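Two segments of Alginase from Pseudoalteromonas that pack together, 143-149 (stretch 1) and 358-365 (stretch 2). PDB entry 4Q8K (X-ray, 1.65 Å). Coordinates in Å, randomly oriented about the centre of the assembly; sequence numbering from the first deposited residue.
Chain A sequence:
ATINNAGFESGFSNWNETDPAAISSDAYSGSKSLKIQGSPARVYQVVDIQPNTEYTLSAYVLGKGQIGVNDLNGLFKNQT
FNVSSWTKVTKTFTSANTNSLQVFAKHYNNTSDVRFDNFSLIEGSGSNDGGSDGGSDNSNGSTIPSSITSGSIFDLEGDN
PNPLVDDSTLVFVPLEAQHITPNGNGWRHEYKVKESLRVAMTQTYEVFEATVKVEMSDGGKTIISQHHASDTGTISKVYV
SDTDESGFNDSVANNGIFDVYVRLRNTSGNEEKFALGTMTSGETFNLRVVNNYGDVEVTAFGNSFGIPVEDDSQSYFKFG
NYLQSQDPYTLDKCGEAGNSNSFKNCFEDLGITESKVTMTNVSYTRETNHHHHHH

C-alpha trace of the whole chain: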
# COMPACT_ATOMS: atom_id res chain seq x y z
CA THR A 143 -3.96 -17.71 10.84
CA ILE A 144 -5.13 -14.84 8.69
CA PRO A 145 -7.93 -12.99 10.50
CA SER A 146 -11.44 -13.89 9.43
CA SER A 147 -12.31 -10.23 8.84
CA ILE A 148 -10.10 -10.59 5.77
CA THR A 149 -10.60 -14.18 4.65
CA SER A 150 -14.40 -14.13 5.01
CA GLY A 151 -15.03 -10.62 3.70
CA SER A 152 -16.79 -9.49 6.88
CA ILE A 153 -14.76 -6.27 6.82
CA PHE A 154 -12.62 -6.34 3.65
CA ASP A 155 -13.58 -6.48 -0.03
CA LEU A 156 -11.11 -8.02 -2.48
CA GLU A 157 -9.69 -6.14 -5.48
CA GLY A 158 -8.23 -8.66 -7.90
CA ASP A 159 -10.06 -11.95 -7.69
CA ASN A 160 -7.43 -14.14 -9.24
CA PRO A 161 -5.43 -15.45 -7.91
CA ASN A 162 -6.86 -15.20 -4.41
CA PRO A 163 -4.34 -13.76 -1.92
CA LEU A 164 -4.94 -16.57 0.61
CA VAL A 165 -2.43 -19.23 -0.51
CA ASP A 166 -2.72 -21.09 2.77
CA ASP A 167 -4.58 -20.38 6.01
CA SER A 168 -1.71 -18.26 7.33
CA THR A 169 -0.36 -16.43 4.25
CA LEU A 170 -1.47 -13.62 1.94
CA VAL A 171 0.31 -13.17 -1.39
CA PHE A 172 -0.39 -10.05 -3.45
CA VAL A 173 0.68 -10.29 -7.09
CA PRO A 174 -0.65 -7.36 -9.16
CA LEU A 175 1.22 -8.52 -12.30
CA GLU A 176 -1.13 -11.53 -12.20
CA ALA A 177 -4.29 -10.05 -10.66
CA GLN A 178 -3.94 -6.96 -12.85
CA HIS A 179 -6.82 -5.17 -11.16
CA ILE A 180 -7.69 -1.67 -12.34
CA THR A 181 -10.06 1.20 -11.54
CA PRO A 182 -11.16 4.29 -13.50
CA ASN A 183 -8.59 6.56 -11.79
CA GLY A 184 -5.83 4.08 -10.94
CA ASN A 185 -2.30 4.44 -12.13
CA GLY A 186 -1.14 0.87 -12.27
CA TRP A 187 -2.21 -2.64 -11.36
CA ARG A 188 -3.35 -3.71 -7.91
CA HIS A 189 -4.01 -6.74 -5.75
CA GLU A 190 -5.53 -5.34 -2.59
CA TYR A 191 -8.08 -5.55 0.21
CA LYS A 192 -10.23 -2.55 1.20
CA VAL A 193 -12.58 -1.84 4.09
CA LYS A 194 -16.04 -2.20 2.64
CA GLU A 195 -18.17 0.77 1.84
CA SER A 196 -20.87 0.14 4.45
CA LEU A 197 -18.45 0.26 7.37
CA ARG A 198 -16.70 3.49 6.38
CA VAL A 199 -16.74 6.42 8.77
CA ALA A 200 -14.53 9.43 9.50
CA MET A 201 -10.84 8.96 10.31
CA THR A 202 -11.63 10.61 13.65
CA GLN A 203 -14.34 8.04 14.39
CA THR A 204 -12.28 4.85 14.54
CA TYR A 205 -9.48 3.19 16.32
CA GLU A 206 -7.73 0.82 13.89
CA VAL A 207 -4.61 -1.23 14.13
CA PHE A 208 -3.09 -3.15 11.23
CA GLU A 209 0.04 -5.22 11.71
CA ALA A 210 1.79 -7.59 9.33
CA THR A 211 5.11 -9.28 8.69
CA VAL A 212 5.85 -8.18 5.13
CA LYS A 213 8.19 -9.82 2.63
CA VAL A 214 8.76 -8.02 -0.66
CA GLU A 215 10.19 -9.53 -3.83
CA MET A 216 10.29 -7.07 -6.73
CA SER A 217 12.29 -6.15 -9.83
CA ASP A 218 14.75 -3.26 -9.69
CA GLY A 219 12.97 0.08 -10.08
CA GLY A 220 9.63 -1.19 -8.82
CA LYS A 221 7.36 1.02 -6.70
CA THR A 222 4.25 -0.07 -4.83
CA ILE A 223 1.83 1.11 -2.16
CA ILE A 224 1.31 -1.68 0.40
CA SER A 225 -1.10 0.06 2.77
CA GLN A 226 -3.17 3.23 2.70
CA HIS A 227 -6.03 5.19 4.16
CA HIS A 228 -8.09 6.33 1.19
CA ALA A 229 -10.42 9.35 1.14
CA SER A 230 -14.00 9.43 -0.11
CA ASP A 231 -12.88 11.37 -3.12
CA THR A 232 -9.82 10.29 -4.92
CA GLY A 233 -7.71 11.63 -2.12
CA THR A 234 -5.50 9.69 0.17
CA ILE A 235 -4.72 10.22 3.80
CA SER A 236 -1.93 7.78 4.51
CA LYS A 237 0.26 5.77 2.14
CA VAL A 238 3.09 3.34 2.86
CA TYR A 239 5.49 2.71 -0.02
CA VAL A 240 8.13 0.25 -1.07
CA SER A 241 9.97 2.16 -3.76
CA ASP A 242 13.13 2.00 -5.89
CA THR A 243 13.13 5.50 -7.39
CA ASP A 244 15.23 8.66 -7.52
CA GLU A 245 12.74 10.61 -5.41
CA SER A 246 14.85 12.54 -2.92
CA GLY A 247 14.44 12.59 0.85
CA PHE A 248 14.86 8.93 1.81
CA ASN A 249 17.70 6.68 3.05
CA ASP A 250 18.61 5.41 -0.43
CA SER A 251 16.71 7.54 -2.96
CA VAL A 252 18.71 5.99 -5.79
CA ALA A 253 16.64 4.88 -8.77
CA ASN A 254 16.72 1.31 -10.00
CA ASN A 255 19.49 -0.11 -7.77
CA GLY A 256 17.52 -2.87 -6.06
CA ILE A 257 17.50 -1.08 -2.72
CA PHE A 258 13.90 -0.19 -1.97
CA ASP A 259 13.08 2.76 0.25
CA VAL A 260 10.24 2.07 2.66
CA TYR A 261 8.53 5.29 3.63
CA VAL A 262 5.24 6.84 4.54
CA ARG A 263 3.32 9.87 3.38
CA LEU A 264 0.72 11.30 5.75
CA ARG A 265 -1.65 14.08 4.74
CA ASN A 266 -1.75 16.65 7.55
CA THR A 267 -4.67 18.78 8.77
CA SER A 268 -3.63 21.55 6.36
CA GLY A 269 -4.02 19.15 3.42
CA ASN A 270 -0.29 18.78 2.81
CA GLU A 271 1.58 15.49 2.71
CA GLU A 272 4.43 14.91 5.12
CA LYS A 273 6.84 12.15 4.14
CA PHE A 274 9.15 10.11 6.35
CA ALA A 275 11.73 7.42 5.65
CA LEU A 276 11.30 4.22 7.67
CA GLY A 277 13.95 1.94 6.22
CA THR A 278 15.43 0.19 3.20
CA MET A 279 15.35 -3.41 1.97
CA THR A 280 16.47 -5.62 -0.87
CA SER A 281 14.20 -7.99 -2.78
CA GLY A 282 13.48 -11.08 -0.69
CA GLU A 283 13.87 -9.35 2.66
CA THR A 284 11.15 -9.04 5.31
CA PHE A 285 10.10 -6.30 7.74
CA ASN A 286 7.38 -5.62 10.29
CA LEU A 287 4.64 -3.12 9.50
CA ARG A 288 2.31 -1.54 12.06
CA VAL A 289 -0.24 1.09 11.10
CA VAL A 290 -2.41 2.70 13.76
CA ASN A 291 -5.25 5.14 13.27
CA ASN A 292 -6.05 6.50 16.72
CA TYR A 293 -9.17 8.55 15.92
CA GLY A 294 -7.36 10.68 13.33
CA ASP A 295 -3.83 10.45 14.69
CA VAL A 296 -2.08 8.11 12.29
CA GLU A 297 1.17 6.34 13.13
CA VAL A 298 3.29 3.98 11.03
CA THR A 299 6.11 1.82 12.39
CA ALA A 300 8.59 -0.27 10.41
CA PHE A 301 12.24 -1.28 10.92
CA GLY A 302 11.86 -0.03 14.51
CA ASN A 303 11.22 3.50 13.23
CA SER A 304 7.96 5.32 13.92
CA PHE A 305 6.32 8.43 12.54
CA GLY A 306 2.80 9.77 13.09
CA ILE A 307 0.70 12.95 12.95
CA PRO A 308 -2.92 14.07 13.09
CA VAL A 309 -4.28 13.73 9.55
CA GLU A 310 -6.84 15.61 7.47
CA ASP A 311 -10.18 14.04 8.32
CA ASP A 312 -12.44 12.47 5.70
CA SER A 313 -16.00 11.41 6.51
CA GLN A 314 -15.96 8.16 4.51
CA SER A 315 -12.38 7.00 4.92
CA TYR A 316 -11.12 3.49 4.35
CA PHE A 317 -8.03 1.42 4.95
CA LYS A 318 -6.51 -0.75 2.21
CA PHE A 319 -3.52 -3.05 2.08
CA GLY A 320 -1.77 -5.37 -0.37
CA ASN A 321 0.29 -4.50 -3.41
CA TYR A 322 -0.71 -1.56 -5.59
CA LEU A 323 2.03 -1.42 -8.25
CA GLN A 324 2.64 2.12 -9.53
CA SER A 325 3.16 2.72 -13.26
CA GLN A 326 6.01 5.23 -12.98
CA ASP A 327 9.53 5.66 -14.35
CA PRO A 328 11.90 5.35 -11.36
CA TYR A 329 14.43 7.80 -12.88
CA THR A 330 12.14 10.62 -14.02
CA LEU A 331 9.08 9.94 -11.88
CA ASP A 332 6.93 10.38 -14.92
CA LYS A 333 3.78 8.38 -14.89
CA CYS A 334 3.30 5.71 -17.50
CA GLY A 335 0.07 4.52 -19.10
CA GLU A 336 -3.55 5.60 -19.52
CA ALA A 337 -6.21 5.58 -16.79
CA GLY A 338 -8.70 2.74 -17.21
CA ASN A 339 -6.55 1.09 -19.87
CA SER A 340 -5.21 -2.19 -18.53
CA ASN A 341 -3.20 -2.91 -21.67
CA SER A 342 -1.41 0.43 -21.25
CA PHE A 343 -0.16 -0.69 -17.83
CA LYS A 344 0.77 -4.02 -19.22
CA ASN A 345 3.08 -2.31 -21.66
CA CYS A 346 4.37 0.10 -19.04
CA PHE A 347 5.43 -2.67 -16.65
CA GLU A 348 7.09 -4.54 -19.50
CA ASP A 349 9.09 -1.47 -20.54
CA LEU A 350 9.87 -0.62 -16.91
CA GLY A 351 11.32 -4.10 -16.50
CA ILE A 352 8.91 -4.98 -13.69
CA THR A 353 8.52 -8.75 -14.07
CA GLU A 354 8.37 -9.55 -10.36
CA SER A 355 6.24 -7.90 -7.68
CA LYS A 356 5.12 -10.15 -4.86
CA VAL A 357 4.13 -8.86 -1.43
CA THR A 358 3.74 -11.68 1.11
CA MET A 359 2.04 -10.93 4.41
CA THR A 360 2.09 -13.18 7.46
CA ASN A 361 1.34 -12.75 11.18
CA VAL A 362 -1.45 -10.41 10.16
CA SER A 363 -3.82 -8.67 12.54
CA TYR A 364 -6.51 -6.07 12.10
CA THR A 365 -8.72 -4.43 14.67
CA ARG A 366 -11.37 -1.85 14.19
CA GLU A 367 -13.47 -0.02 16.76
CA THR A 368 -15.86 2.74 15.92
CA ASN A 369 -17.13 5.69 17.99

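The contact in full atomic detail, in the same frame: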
# COMPACT_ATOMS: atom_id res chain seq x y z
N THR A 143 -3.07 -17.70 11.98
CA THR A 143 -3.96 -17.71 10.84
C THR A 143 -4.44 -16.33 10.45
O THR A 143 -4.67 -15.49 11.28
CB THR A 143 -5.16 -18.66 11.03
OG1 THR A 143 -5.86 -18.34 12.22
CG2 THR A 143 -4.71 -20.07 11.09
N ILE A 144 -4.61 -16.11 9.17
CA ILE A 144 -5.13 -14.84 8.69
C ILE A 144 -6.50 -14.53 9.29
O ILE A 144 -7.41 -15.37 9.24
CB ILE A 144 -5.22 -14.82 7.15
CG1 ILE A 144 -3.85 -15.13 6.54
CG2 ILE A 144 -5.73 -13.47 6.67
CD1 ILE A 144 -2.77 -14.12 6.91
N PRO A 145 -6.66 -13.36 9.88
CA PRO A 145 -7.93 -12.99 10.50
C PRO A 145 -9.13 -13.25 9.59
O PRO A 145 -9.07 -13.03 8.41
CB PRO A 145 -7.80 -11.50 10.70
CG PRO A 145 -6.36 -11.25 10.83
CD PRO A 145 -5.67 -12.28 10.00
N SER A 146 -10.24 -13.65 10.18
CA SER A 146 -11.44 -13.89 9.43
C SER A 146 -12.03 -12.62 8.81
O SER A 146 -12.65 -12.67 7.81
CB SER A 146 -12.44 -14.67 10.28
OG SER A 146 -13.74 -14.17 10.19
N SER A 147 -11.83 -11.48 9.42
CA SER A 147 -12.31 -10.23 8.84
C SER A 147 -11.82 -10.06 7.40
O SER A 147 -12.49 -9.44 6.57
CB SER A 147 -11.85 -9.04 9.67
OG SER A 147 -10.44 -8.94 9.65
N ILE A 148 -10.66 -10.63 7.11
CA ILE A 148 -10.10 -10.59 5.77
C ILE A 148 -10.58 -11.76 4.93
O ILE A 148 -11.15 -11.58 3.85
CB ILE A 148 -8.57 -10.62 5.82
CG1 ILE A 148 -8.05 -9.37 6.55
CG2 ILE A 148 -7.99 -10.70 4.41
CD1 ILE A 148 -6.58 -9.42 6.88
N THR A 149 -10.34 -12.97 5.43
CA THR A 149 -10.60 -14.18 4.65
C THR A 149 -12.07 -14.38 4.30
O THR A 149 -12.39 -14.96 3.26
CB THR A 149 -10.07 -15.45 5.35
OG1 THR A 149 -10.79 -15.68 6.57
CG2 THR A 149 -8.58 -15.31 5.66
N THR A 358 4.23 -10.57 0.30
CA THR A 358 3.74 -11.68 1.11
C THR A 358 3.54 -11.21 2.53
O THR A 358 4.46 -10.68 3.15
CB THR A 358 4.74 -12.85 1.11
OG1 THR A 358 4.96 -13.30 -0.23
CG2 THR A 358 4.21 -14.01 1.94
N MET A 359 2.33 -11.39 3.06
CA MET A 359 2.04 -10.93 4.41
C MET A 359 1.65 -12.08 5.31
O MET A 359 0.79 -12.88 4.97
CB MET A 359 0.92 -9.88 4.39
CG MET A 359 1.33 -8.58 3.76
SD MET A 359 0.13 -7.28 4.01
CE MET A 359 0.71 -6.06 2.84
N THR A 360 2.32 -12.15 6.46
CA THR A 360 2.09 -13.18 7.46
C THR A 360 1.93 -12.50 8.82
O THR A 360 2.14 -11.29 8.95
CB THR A 360 3.27 -14.16 7.53
OG1 THR A 360 4.49 -13.43 7.67
CG2 THR A 360 3.33 -15.04 6.27
N ASN A 361 1.58 -13.29 9.84
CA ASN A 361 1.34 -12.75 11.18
C ASN A 361 0.51 -11.48 11.09
O ASN A 361 0.89 -10.43 11.60
CB ASN A 361 2.65 -12.43 11.88
CG ASN A 361 3.56 -13.64 12.00
OD1 ASN A 361 4.78 -13.52 11.86
ND2 ASN A 361 2.97 -14.80 12.25
N VAL A 362 -0.63 -11.57 10.41
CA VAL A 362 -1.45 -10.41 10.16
C VAL A 362 -2.50 -10.23 11.24
O VAL A 362 -3.13 -11.20 11.67
CB VAL A 362 -2.14 -10.54 8.80
CG1 VAL A 362 -2.97 -9.31 8.49
CG2 VAL A 362 -1.10 -10.79 7.71
N SER A 363 -2.69 -8.99 11.68
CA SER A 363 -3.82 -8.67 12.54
C SER A 363 -4.48 -7.36 12.13
O SER A 363 -3.85 -6.46 11.59
CB SER A 363 -3.41 -8.64 14.02
OG SER A 363 -2.39 -7.69 14.24
N TYR A 364 -5.78 -7.28 12.34
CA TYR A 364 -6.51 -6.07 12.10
C TYR A 364 -7.59 -5.91 13.14
O TYR A 364 -8.33 -6.80 13.38
CB TYR A 364 -7.14 -6.04 10.71
CG TYR A 364 -7.86 -4.77 10.44
CD1 TYR A 364 -7.19 -3.62 10.14
CD2 TYR A 364 -9.22 -4.72 10.51
CE1 TYR A 364 -7.88 -2.46 9.89
CE2 TYR A 364 -9.91 -3.58 10.28
CZ TYR A 364 -9.25 -2.45 9.98
OH TYR A 364 -9.97 -1.32 9.79
N THR A 365 -7.63 -4.75 13.77
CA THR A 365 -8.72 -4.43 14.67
C THR A 365 -9.30 -3.11 14.32
O THR A 365 -8.62 -2.22 13.90
CB THR A 365 -8.29 -4.38 16.14
OG1 THR A 365 -7.55 -3.21 16.36
CG2 THR A 365 -7.47 -5.52 16.53
O HOH W 1 -10.08 -8.34 12.05

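No direct hydrogen bond joins these two stretches; shape and one bridging water do the work. The centre of the contact is V362, which lies just past the corner that the chain turns at N361. Its CA-to-CB bond points toward stretch 1, and its short, branched side chain makes a compact knob that enters a hollow walled by I144, P145 and I148. The two methyls reach different walls: CG2 lies 3.8 Å from CD1 of I144, and CG1 lies 4.0 Å from CD1 of I148. Between them, CB of V362 sits 4.1 Å from CD of P145. A beta-branched residue suits this place because it is broad close to the backbone, so it can touch three neighbours without a long reach.

The isoleucines are built to meet it. I144 leaves its backbone sideways, but with chi1 and chi2 both near -60° its end swings back toward the strand, and CD1 also comes within 4.2 Å of the M359 carbonyl O. I148, pointing toward the strand, extends its outer bond in the t rotamer and so brings CD1 to the valine. Both are buried, as apolar side chains at such a joint should be.

P145 sets its puckered ring against the strand backbone: its CD is 3.2 Å from V362 O, and its CG is 4.0 Å from S363 CA. P145 stands at the N-cap position, where its lack of an amide hydrogen costs the helix no hydrogen bond; its carbonyl O accepts bonds from I148 N and T149 N, both at 3.2 Å.

At the other end, the broad ring of Y364 is buried beside S147, whose OG lies 4.5 Å from Y364 CD2, obliquely to the ring. The hydroxyl of S147 points where a water can link it to the strand: the water is 2.5 Å from S147 OG and donates to Y364 O at 2.7 Å.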